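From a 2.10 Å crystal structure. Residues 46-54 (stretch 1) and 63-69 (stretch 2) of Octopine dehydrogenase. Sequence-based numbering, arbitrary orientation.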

# COMPACT_ATOMS: atom_id res chain seq x y z
N LEU A 46 -24.78 6.24 14.92
CA LEU A 46 -24.87 7.60 14.38
C LEU A 46 -26.26 8.22 14.58
O LEU A 46 -26.38 9.38 14.98
CB LEU A 46 -24.46 7.64 12.90
CG LEU A 46 -24.47 8.99 12.16
CD1 LEU A 46 -23.42 9.95 12.71
CD2 LEU A 46 -24.29 8.79 10.66
N GLY A 47 -27.31 7.44 14.30
CA GLY A 47 -28.69 7.90 14.44
C GLY A 47 -29.05 9.02 13.47
O GLY A 47 -28.86 8.88 12.26
N ALA A 48 -29.58 10.11 14.01
CA ALA A 48 -29.99 11.27 13.21
C ALA A 48 -28.93 12.39 13.16
O ALA A 48 -29.16 13.43 12.55
CB ALA A 48 -31.33 11.82 13.72
N ASP A 49 -27.79 12.15 13.80
CA ASP A 49 -26.72 13.16 13.91
C ASP A 49 -25.79 13.20 12.69
O ASP A 49 -25.90 12.37 11.78
CB ASP A 49 -25.91 12.94 15.19
CG ASP A 49 -26.75 13.07 16.46
OD1 ASP A 49 -27.76 13.81 16.45
OD2 ASP A 49 -26.39 12.44 17.48
N GLU A 50 -24.87 14.17 12.68
CA GLU A 50 -23.88 14.34 11.61
C GLU A 50 -22.51 13.79 12.00
O GLU A 50 -22.14 13.80 13.17
CB GLU A 50 -23.75 15.82 11.23
CG GLU A 50 -24.99 16.45 10.59
CD GLU A 50 -24.78 17.90 10.18
OE1 GLU A 50 -24.47 18.74 11.06
OE2 GLU A 50 -24.93 18.21 8.98
N LEU A 51 -21.75 13.31 11.00
CA LEU A 51 -20.38 12.83 11.21
C LEU A 51 -19.39 14.00 11.26
O LEU A 51 -19.47 14.91 10.44
CB LEU A 51 -20.00 11.84 10.09
CG LEU A 51 -18.66 11.09 10.14
CD1 LEU A 51 -18.67 9.99 11.20
CD2 LEU A 51 -18.33 10.51 8.78
N THR A 52 -18.46 13.95 12.22
CA THR A 52 -17.54 15.07 12.47
C THR A 52 -16.06 14.71 12.25
O THR A 52 -15.57 13.71 12.79
CB THR A 52 -17.72 15.65 13.91
OG1 THR A 52 -19.12 15.85 14.17
CG2 THR A 52 -16.98 16.97 14.07
N VAL A 53 -15.37 15.54 11.46
CA VAL A 53 -13.92 15.41 11.24
C VAL A 53 -13.19 16.64 11.81
O VAL A 53 -13.49 17.77 11.44
CB VAL A 53 -13.57 15.25 9.73
CG1 VAL A 53 -12.07 15.09 9.53
CG2 VAL A 53 -14.32 14.06 9.12
N ILE A 54 -12.24 16.40 12.72
CA ILE A 54 -11.46 17.47 13.35
C ILE A 54 -10.06 17.54 12.75
O ILE A 54 -9.30 16.56 12.79
CB ILE A 54 -11.37 17.28 14.90
CG1 ILE A 54 -12.76 17.10 15.50
CG2 ILE A 54 -10.65 18.47 15.54
CD1 ILE A 54 -12.76 16.44 16.87
N THR A 63 -10.09 22.97 12.96
CA THR A 63 -11.26 23.18 12.10
C THR A 63 -12.16 21.94 12.09
O THR A 63 -11.67 20.81 12.03
CB THR A 63 -10.84 23.54 10.65
OG1 THR A 63 -9.77 24.49 10.67
CG2 THR A 63 -12.01 24.12 9.86
N GLU A 64 -13.48 22.16 12.14
CA GLU A 64 -14.47 21.08 12.13
C GLU A 64 -15.22 20.98 10.80
O GLU A 64 -15.58 22.00 10.21
CB GLU A 64 -15.48 21.26 13.28
CG GLU A 64 -14.95 20.92 14.67
CD GLU A 64 -16.05 20.85 15.72
OE1 GLU A 64 -17.05 21.58 15.60
OE2 GLU A 64 -15.90 20.06 16.68
N VAL A 65 -15.46 19.75 10.35
CA VAL A 65 -16.24 19.47 9.14
C VAL A 65 -17.37 18.48 9.46
O VAL A 65 -17.13 17.43 10.06
CB VAL A 65 -15.35 18.90 7.99
CG1 VAL A 65 -16.16 18.72 6.70
CG2 VAL A 65 -14.14 19.80 7.73
N LYS A 66 -18.60 18.82 9.06
CA LYS A 66 -19.79 17.99 9.34
C LYS A 66 -20.60 17.65 8.09
O LYS A 66 -20.87 18.53 7.26
CB LYS A 66 -20.69 18.68 10.38
CG LYS A 66 -20.09 18.79 11.78
CD LYS A 66 -21.09 19.39 12.76
CE LYS A 66 -20.49 19.49 14.16
NZ LYS A 66 -21.49 19.93 15.17
N SER A 67 -20.99 16.38 7.95
CA SER A 67 -21.77 15.90 6.80
C SER A 67 -22.52 14.58 7.09
O SER A 67 -22.35 13.98 8.15
CB SER A 67 -20.87 15.73 5.57
OG SER A 67 -19.87 14.74 5.80
N ARG A 68 -23.35 14.16 6.13
CA ARG A 68 -24.10 12.90 6.22
C ARG A 68 -24.15 12.14 4.88
O ARG A 68 -24.64 12.68 3.89
CB ARG A 68 -25.53 13.16 6.72
CG ARG A 68 -25.70 13.15 8.24
CD ARG A 68 -27.11 13.55 8.66
NE ARG A 68 -28.14 12.59 8.24
CZ ARG A 68 -28.54 11.54 8.95
NH1 ARG A 68 -27.99 11.28 10.14
NH2 ARG A 68 -29.48 10.74 8.48
N PRO A 69 -23.64 10.89 4.86
CA PRO A 69 -23.70 10.03 3.67
C PRO A 69 -25.12 9.58 3.32
O PRO A 69 -26.00 9.59 4.18
CB PRO A 69 -22.84 8.81 4.07
CG PRO A 69 -22.07 9.24 5.28
CD PRO A 69 -22.95 10.22 5.98

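Two antiparallel strand segments, Leu51–Ile54 and Thr63–Ser67, are joined by backbone hydrogen bonds, and an arginine just past the second strand clasps the turn that precedes the first. The shortest bonds are Val53 N to Val65 O, 2.9 Å and nearly straight at 167°, and Arg68 NH1 to Asp49 O, also 2.9 Å. Val53 and Val65 form a complete hydrogen-bonded pair, since Val65 N returns a bond of 3.0 Å to Val53 O. Two residues along, Leu51 and Ser67 repeat the pattern: Leu51 N donates to Ser67 O at 3.0 Å, and Ser67 N to Leu51 O at a longer 3.3 Å. The same carbonyls also receive CA-H...O contacts, from Lys66 CA to Leu51 O (3.3 Å), Thr52 CA to Val65 O (3.4 Å) and Glu64 CA to Val53 O (3.5 Å), as is usual where antiparallel strands lie close.

Arg68 extends the attachment beyond the ladder. Its CA-to-CB bond points sideways, but the long side chain, with chi3 near 65°, brings the guanidinium to the turn. There NH1 bonds Asp49 O and, weakly, Gly47 O at 3.3 Å; both carbonyls lie at the guanidinium edge, near its plane, where the N-H groups point. The type II' turn from Leu46 to Asp49, with a weak Asp49 N to Leu46 O bond of 3.3 Å, places these carbonyls within reach of one nitrogen. Gly47 suits the turn because its positive phi (66°) is easily adopted without a side chain. The aliphatic part of Arg68 lies along Glu50, with Glu50 CG 4.1 Å from Arg68 CD.

Side chains alternate between the two faces of the sheet. Leu51, Val53, Val65 and Ser67 share one face, where Val53 CB and Val65 CB approach to 4.4 Å; beta-branched valines favor extended backbone and offer compact apolar surface here. Leu51 and Val53 are buried, as is the small Ser67, whose hydroxyl is hydrogen-bonded elsewhere in the structure. Thr52, Ile54, Glu64 and Lys66 occupy the other face. Buried Thr52 touches two longer side chains of the other strand, its CG2 4.2 Å from Glu64 OE2 and its OG1 3.9 Å from Lys66 CE, while Ile54 CG1 lies 4.5 Å from Glu64 OE2. Glu64 and Lys66 are exposed, as suits charged residues; Lys66 touches stretch 1 through its methylenes, with Lys66 CD 3.8 Å from Glu50 OE1, whereas Glu64 does so through its carboxylate. Altogether the two stretches bury 642 Å², counting both sides.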